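PDB 3WXX: AcrH from Aeromonas hydrophila, which acts as a type III secretion chaperone that binds the translocator AopB, probably keeping its membrane-spanning segments soluble before secretion. Local coordinates for the interface of chains A and B. Sequence-based numbering; all coordinates share one arbitrary frame. Chains: chain A, AcrH; chain B, AopB.

Contact 1: the interface of chains A and B. Residues chain A 15, 51, 54-55; chain B 28-29, 32-33.
A:Leu55, at the end of helix 42-55, packs over the methyl group of B:Ala32 on helix 24-42 of AopB. AcrH is a class II chaperone of the type III secretion system, built from tetratricopeptide-like helical repeats, and here its helix surface receives a helix of the translocator. From CB of A:Leu55 the chain leads to CG, which stands anti to the carbonyl carbon (chi1 -72°) and meets B:Ala32 CB at 3.6 Å. From CG the two methyls part. CD1 runs on to B:Leu28 CG, 3.8 Å away, and also touches B:Ala32 CB. CD2 touches B:Ala32 CB too and comes near the CD1 methyl of B:Leu28. The leucine fork therefore straddles the alanine methyl, while the two leucine side chains cross obliquely. A:Ala51 lies one helical turn earlier. Its CB is 4.0 Å from B:Ala32 CB, so the small residues let the helices come close. The B:Gln33 chain bends at chi2 (-44°) and brings its amide nitrogen NE2 to 3.6 Å from A:Ala51 CA. On the other flank A:Val54 CG1 lies 3.5 Å from the backbone oxygen O of B:Ala32. A:Leu15 CD2 approaches the CA of B:Ala32 more loosely.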
loop_
_atom_site.group_PDB
_atom_site.type_symbol
_atom_site.label_atom_id
_atom_site.label_comp_id
_atom_site.label_asym_id
_atom_site.label_seq_id
_atom_site.Cartn_x
_atom_site.Cartn_y
_atom_site.Cartn_z
ATOM N N LEU A 15 0.895 -0.824 -13.671
ATOM C CA LEU A 15 0.058 -1.765 -14.406
ATOM C C LEU A 15 -0.983 -1.071 -15.299
ATOM O O LEU A 15 -1.326 -1.576 -16.350
ATOM C CB LEU A 15 -0.668 -2.686 -13.425
ATOM C CG LEU A 15 -1.500 -3.831 -13.970
ATOM C CD1 LEU A 15 -0.639 -4.863 -14.635
ATOM C CD2 LEU A 15 -2.258 -4.475 -12.826
ATOM N N ALA A 51 -8.221 -3.137 -6.439
ATOM C CA ALA A 51 -7.887 -3.185 -7.854
ATOM C C ALA A 51 -7.201 -1.926 -8.223
ATOM O O ALA A 51 -6.187 -1.933 -8.914
ATOM C CB ALA A 51 -9.139 -3.353 -8.692
ATOM N N VAL A 54 -3.610 -1.716 -7.127
ATOM C CA VAL A 54 -2.758 -2.551 -7.988
ATOM C C VAL A 54 -2.552 -1.886 -9.366
ATOM O O VAL A 54 -1.484 -1.972 -9.924
ATOM C CB VAL A 54 -3.363 -3.964 -8.113
ATOM C CG1 VAL A 54 -2.774 -4.705 -9.288
ATOM C CG2 VAL A 54 -3.151 -4.749 -6.829
ATOM N N LEU A 55 -3.587 -1.238 -9.893
ATOM C CA LEU A 55 -3.514 -0.563 -11.201
ATOM C C LEU A 55 -2.606 0.644 -11.188
ATOM O O LEU A 55 -1.876 0.867 -12.141
ATOM C CB LEU A 55 -4.915 -0.160 -11.685
ATOM C CG LEU A 55 -5.745 -1.367 -12.134
ATOM C CD1 LEU A 55 -7.220 -1.057 -12.193
ATOM C CD2 LEU A 55 -5.249 -1.875 -13.474
ATOM N N LEU B 28 -11.841 -4.381 -16.220
ATOM C CA LEU B 28 -10.705 -3.713 -15.566
ATOM C C LEU B 28 -10.357 -4.277 -14.195
ATOM O O LEU B 28 -9.187 -4.378 -13.849
ATOM C CB LEU B 28 -11.003 -2.227 -15.416
ATOM C CG LEU B 28 -9.856 -1.347 -14.936
ATOM C CD1 LEU B 28 -8.625 -1.490 -15.822
ATOM C CD2 LEU B 28 -10.307 0.101 -14.889
ATOM N N ARG B 29 -11.361 -4.644 -13.420
ATOM C CA ARG B 29 -11.128 -5.340 -12.168
ATOM C C ARG B 29 -10.544 -6.716 -12.391
ATOM O O ARG B 29 -9.719 -7.160 -11.590
ATOM C CB ARG B 29 -12.411 -5.456 -11.348
ATOM C CG ARG B 29 -12.845 -4.116 -10.775
ATOM C CD ARG B 29 -14.271 -4.131 -10.256
ATOM N NE ARG B 29 -14.388 -4.839 -8.985
ATOM C CZ ARG B 29 -15.443 -4.749 -8.178
ATOM N NH1 ARG B 29 -16.490 -3.994 -8.508
ATOM N NH2 ARG B 29 -15.458 -5.418 -7.029
ATOM N N ALA B 32 -6.875 -6.393 -13.292
ATOM C CA ALA B 32 -6.051 -6.017 -12.153
ATOM C C ALA B 32 -5.815 -7.171 -11.187
ATOM O O ALA B 32 -4.731 -7.278 -10.604
ATOM C CB ALA B 32 -6.680 -4.816 -11.437
ATOM N N GLN B 33 -6.808 -8.032 -11.009
ATOM C CA GLN B 33 -6.645 -9.176 -10.093
ATOM C C GLN B 33 -6.055 -10.410 -10.813
ATOM O O GLN B 33 -5.792 -11.434 -10.184
ATOM C CB GLN B 33 -7.979 -9.531 -9.374
ATOM C CG GLN B 33 -8.562 -8.462 -8.401
ATOM C CD GLN B 33 -7.556 -7.762 -7.446
ATOM O OE1 GLN B 33 -7.344 -8.177 -6.291
ATOM N NE2 GLN B 33 -6.955 -6.681 -7.931
#

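Contact 2: the interface of chains A and B. Residues chain A 21, 25-26, 29, 55; chain B 24-25, 28.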
loop_
_atom_site.group_PDB
_atom_site.type_symbol
_atom_site.label_atom_id
_atom_site.label_comp_id
_atom_site.label_asym_id
_atom_site.label_seq_id
_atom_site.Cartn_x
_atom_site.Cartn_y
_atom_site.Cartn_z
ATOM N N VAL A 21 -4.574 1.554 -19.841
ATOM C CA VAL A 21 -5.794 1.957 -19.141
ATOM C C VAL A 21 -5.800 3.480 -19.007
ATOM O O VAL A 21 -4.830 4.058 -18.555
ATOM C CB VAL A 21 -5.899 1.287 -17.772
ATOM C CG1 VAL A 21 -7.047 1.873 -16.993
ATOM C CG2 VAL A 21 -6.104 -0.195 -17.935
ATOM N N THR A 25 -10.847 5.980 -17.457
ATOM C CA THR A 25 -11.421 4.692 -17.034
ATOM C C THR A 25 -11.127 4.440 -15.547
ATOM O O THR A 25 -11.966 3.909 -14.794
ATOM C CB THR A 25 -10.897 3.499 -17.847
ATOM O OG1 THR A 25 -11.040 3.754 -19.251
ATOM C CG2 THR A 25 -11.686 2.248 -17.497
ATOM N N LEU A 26 -9.923 4.824 -15.132
ATOM C CA LEU A 26 -9.485 4.639 -13.753
ATOM C C LEU A 26 -10.339 5.503 -12.840
ATOM O O LEU A 26 -10.803 5.051 -11.784
ATOM C CB LEU A 26 -8.026 5.032 -13.625
ATOM C CG LEU A 26 -7.116 4.133 -12.809
ATOM C CD1 LEU A 26 -7.142 2.690 -13.278
ATOM C CD2 LEU A 26 -5.706 4.663 -12.918
ATOM N N LEU A 29 -13.674 3.947 -12.204
ATOM C CA LEU A 29 -13.546 2.947 -11.164
ATOM C C LEU A 29 -13.370 3.560 -9.763
ATOM O O LEU A 29 -13.870 2.997 -8.788
ATOM C CB LEU A 29 -12.387 2.032 -11.508
ATOM C CG LEU A 29 -12.136 0.835 -10.628
ATOM C CD1 LEU A 29 -13.357 -0.045 -10.521
ATOM C CD2 LEU A 29 -10.987 0.057 -11.239
ATOM N N LEU A 55 -3.587 -1.238 -9.893
ATOM C CA LEU A 55 -3.514 -0.563 -11.201
ATOM C C LEU A 55 -2.606 0.644 -11.188
ATOM O O LEU A 55 -1.876 0.867 -12.141
ATOM C CB LEU A 55 -4.915 -0.160 -11.685
ATOM C CG LEU A 55 -5.745 -1.367 -12.134
ATOM C CD1 LEU A 55 -7.220 -1.057 -12.193
ATOM C CD2 LEU A 55 -5.249 -1.875 -13.474
ATOM N N GLU B 24 -17.411 -2.710 -18.513
ATOM C CA GLU B 24 -15.987 -2.417 -18.753
ATOM C C GLU B 24 -15.172 -2.345 -17.447
ATOM O O GLU B 24 -13.981 -2.640 -17.442
ATOM C CB GLU B 24 -15.843 -1.091 -19.517
ATOM C CG GLU B 24 -14.487 -0.874 -20.188
ATOM C CD GLU B 24 -14.123 0.600 -20.352
ATOM O OE1 GLU B 24 -15.027 1.458 -20.444
ATOM O OE2 GLU B 24 -12.919 0.920 -20.382
ATOM N N LEU B 25 -15.816 -1.942 -16.353
ATOM C CA LEU B 25 -15.170 -1.881 -15.048
ATOM C C LEU B 25 -14.904 -3.248 -14.458
ATOM O O LEU B 25 -13.929 -3.411 -13.722
ATOM C CB LEU B 25 -15.998 -1.051 -14.055
ATOM C CG LEU B 25 -16.101 0.428 -14.437
ATOM C CD1 LEU B 25 -16.770 1.275 -13.365
ATOM C CD2 LEU B 25 -14.747 1.022 -14.790
ATOM N N LEU B 28 -11.841 -4.381 -16.220
ATOM C CA LEU B 28 -10.705 -3.713 -15.566
ATOM C C LEU B 28 -10.357 -4.277 -14.195
ATOM O O LEU B 28 -9.187 -4.378 -13.849
ATOM C CB LEU B 28 -11.003 -2.227 -15.416
ATOM C CG LEU B 28 -9.856 -1.347 -14.936
ATOM C CD1 LEU B 28 -8.625 -1.490 -15.822
ATOM C CD2 LEU B 28 -10.307 0.101 -14.889
#
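This is a mainly hydrophobic chaperone-translocator interface, in which B:Leu28 of AopB is inserted among side chains of AcrH and ties the translocator helix to the chaperone. The two methyls of B:Leu28 face different partners. CD1 meets A:Val21 CG2 at 3.5 Å, where the ends of the two side chains meet. CD2 lies 3.6 Å from A:Thr25 CG2 and also touches A:Leu29 CD2, with both AcrH side chains slanting across the leucine. The CG of B:Leu28 stands opposite the backbone nitrogen and beside the carbonyl carbon (chi1 -172°), and from there the two methyls reach A:Val21 and the pair A:Thr25 and A:Leu29. A:Leu55 closes a further side of the leucine. A:Thr25 places its methyl CG2 toward AopB, and that methyl also lies 3.4 Å from the carboxylate oxygen OE2 of B:Glu24. B:Glu24 runs out straight past CG and crosses the threonine at about a right angle. B:Leu25 CD2 adds a looser contact, 4.0 Å from the backbone oxygen O of A:Thr25. B:Glu24, B:Leu25 and B:Leu28 lie at the start of helix 24-42. On AcrH, A:Val21 precedes helix 23-38, which supplies A:Thr25 and A:Leu29, and A:Leu55 ends helix 42-55.

Contact 3: the interface of chains A and B. Residues chain A 5, 9, 15, 18; chain B 144, 195, 198-199, 203.
B:Phe199 follows helix 179-198 in an extended backbone conformation (phi -127°, psi -169°), just before helix 201-217, and meets the helices 3-11 and 15-18 at the start of AcrH. Its ring is covered on both faces. Methyl CD1 of A:Leu9 sits over one face, 3.7 Å from the ring centroid, in a CH-pi contact. The CG2 methyl of B:Thr198 covers the opposite face from within AopB. Both methyls sit somewhat off centre. The A:Leu9 side chain crosses the phenylalanine at about a right angle. With CG opposite the backbone nitrogen (chi1 -176°), both methyls of A:Leu9 lie against B:Phe199, and CD2 is 3.9 Å from B:Phe199 CG. The same fork reaches the B:Ala144 methyl on helix 126-151, with CD1 3.9 Å from CB. A:Ile5 approaches the edge of the ring in plane, its CG2 lying 3.7 Å from B:Phe199 CB. A:Leu18 comes obliquely, and its CD2 is 3.8 Å from B:Phe199 CE1. A:Leu15 turns its CD1 methyl to B:Thr198, meeting CG2. Thus B:Thr198 touches the chaperone directly and also backs the aromatic ring. The helices 126-151 and 179-198 overlap predicted membrane segments of AopB. By packing against hydrophobic residues there and at the turn that follows, the beginning of AcrH would shield surfaces of the translocator that might otherwise aggregate before secretion.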
loop_
_atom_site.group_PDB
_atom_site.type_symbol
_atom_site.label_atom_id
_atom_site.label_comp_id
_atom_site.label_asym_id
_atom_site.label_seq_id
_atom_site.Cartn_x
_atom_site.Cartn_y
_atom_site.Cartn_z
ATOM N N ILE A 5 10.519 -4.732 -19.180
ATOM C CA ILE A 5 9.377 -4.616 -18.243
ATOM C C ILE A 5 9.840 -4.254 -16.824
ATOM O O ILE A 5 9.308 -3.332 -16.240
ATOM C CB ILE A 5 8.536 -5.888 -18.129
ATOM C CG1 ILE A 5 8.013 -6.329 -19.485
ATOM C CG2 ILE A 5 7.359 -5.638 -17.209
ATOM C CD1 ILE A 5 7.154 -5.291 -20.183
ATOM N N LEU A 9 9.032 -0.942 -14.610
ATOM C CA LEU A 9 8.405 -1.078 -13.319
ATOM C C LEU A 9 9.210 -0.294 -12.300
ATOM O O LEU A 9 8.646 0.419 -11.456
ATOM C CB LEU A 9 8.336 -2.569 -12.924
ATOM C CG LEU A 9 7.609 -2.902 -11.620
ATOM C CD1 LEU A 9 6.137 -2.571 -11.727
ATOM C CD2 LEU A 9 7.759 -4.358 -11.281
ATOM N N LEU A 15 0.895 -0.824 -13.671
ATOM C CA LEU A 15 0.058 -1.765 -14.406
ATOM C C LEU A 15 -0.983 -1.071 -15.299
ATOM O O LEU A 15 -1.326 -1.576 -16.350
ATOM C CB LEU A 15 -0.668 -2.686 -13.425
ATOM C CG LEU A 15 -1.500 -3.831 -13.970
ATOM C CD1 LEU A 15 -0.639 -4.863 -14.635
ATOM C CD2 LEU A 15 -2.258 -4.475 -12.826
ATOM N N LEU A 18 0.724 -0.178 -18.415
ATOM C CA LEU A 18 1.111 -1.343 -19.158
ATOM C C LEU A 18 -0.061 -1.816 -19.977
ATOM O O LEU A 18 0.119 -2.215 -21.108
ATOM C CB LEU A 18 1.539 -2.447 -18.216
ATOM C CG LEU A 18 2.805 -3.177 -18.577
ATOM C CD1 LEU A 18 3.987 -2.231 -18.614
ATOM C CD2 LEU A 18 3.023 -4.248 -17.525
ATOM N N ALA B 144 6.244 -1.614 -6.023
ATOM C CA ALA B 144 5.342 -2.601 -6.589
ATOM C C ALA B 144 5.084 -3.766 -5.641
ATOM O O ALA B 144 3.978 -3.952 -5.184
ATOM C CB ALA B 144 5.902 -3.138 -7.884
ATOM N N ILE B 195 4.147 -10.760 -8.904
ATOM C CA ILE B 195 5.028 -9.880 -9.703
ATOM C C ILE B 195 5.564 -10.673 -10.877
ATOM O O ILE B 195 5.500 -10.219 -12.015
ATOM C CB ILE B 195 6.230 -9.289 -8.922
ATOM C CG1 ILE B 195 5.811 -8.343 -7.785
ATOM C CG2 ILE B 195 7.141 -8.505 -9.852
ATOM C CD1 ILE B 195 5.189 -7.040 -8.235
ATOM N N THR B 198 2.811 -10.928 -13.448
ATOM C CA THR B 198 2.382 -9.670 -14.058
ATOM C C THR B 198 3.494 -8.975 -14.860
ATOM O O THR B 198 3.221 -8.326 -15.848
ATOM C CB THR B 198 1.904 -8.641 -12.990
ATOM O OG1 THR B 198 1.045 -9.244 -11.999
ATOM C CG2 THR B 198 1.195 -7.487 -13.661
ATOM N N PHE B 199 4.731 -9.032 -14.370
ATOM C CA PHE B 199 5.843 -8.293 -14.972
ATOM C C PHE B 199 6.933 -9.323 -15.223
ATOM O O PHE B 199 6.671 -10.530 -15.114
ATOM C CB PHE B 199 6.330 -7.188 -14.033
ATOM C CG PHE B 199 5.230 -6.300 -13.511
ATOM C CD1 PHE B 199 4.809 -5.191 -14.229
ATOM C CD2 PHE B 199 4.617 -6.561 -12.286
ATOM C CE1 PHE B 199 3.780 -4.383 -13.758
ATOM C CE2 PHE B 199 3.588 -5.752 -11.812
ATOM C CZ PHE B 199 3.163 -4.667 -12.550
ATOM N N ALA B 203 11.959 -9.181 -12.614
ATOM C CA ALA B 203 11.301 -8.218 -11.736
ATOM C C ALA B 203 10.982 -8.856 -10.391
ATOM O O ALA B 203 11.212 -8.258 -9.321
ATOM C CB ALA B 203 10.037 -7.684 -12.375
#

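Contacts 1 and 2 are neighbours, with the centres of their C-alpha atoms about 8 Å apart. They share A:Leu55 and B:Leu28, so helix 24-42 of AopB is held along successive turns. The C-alpha centre of contact 3 lies about 12 Å from that of contact 1 and about 17 Å from that of contact 2. It shares A:Leu15 with contact 1, and this leucine faces both helix 24-42 and the end of helix 179-198 of AopB. AcrH thus engages parts of AopB that are far apart in sequence. This arrangement suggests that the chaperone holds the early helix and the membrane-segment region together in one complex.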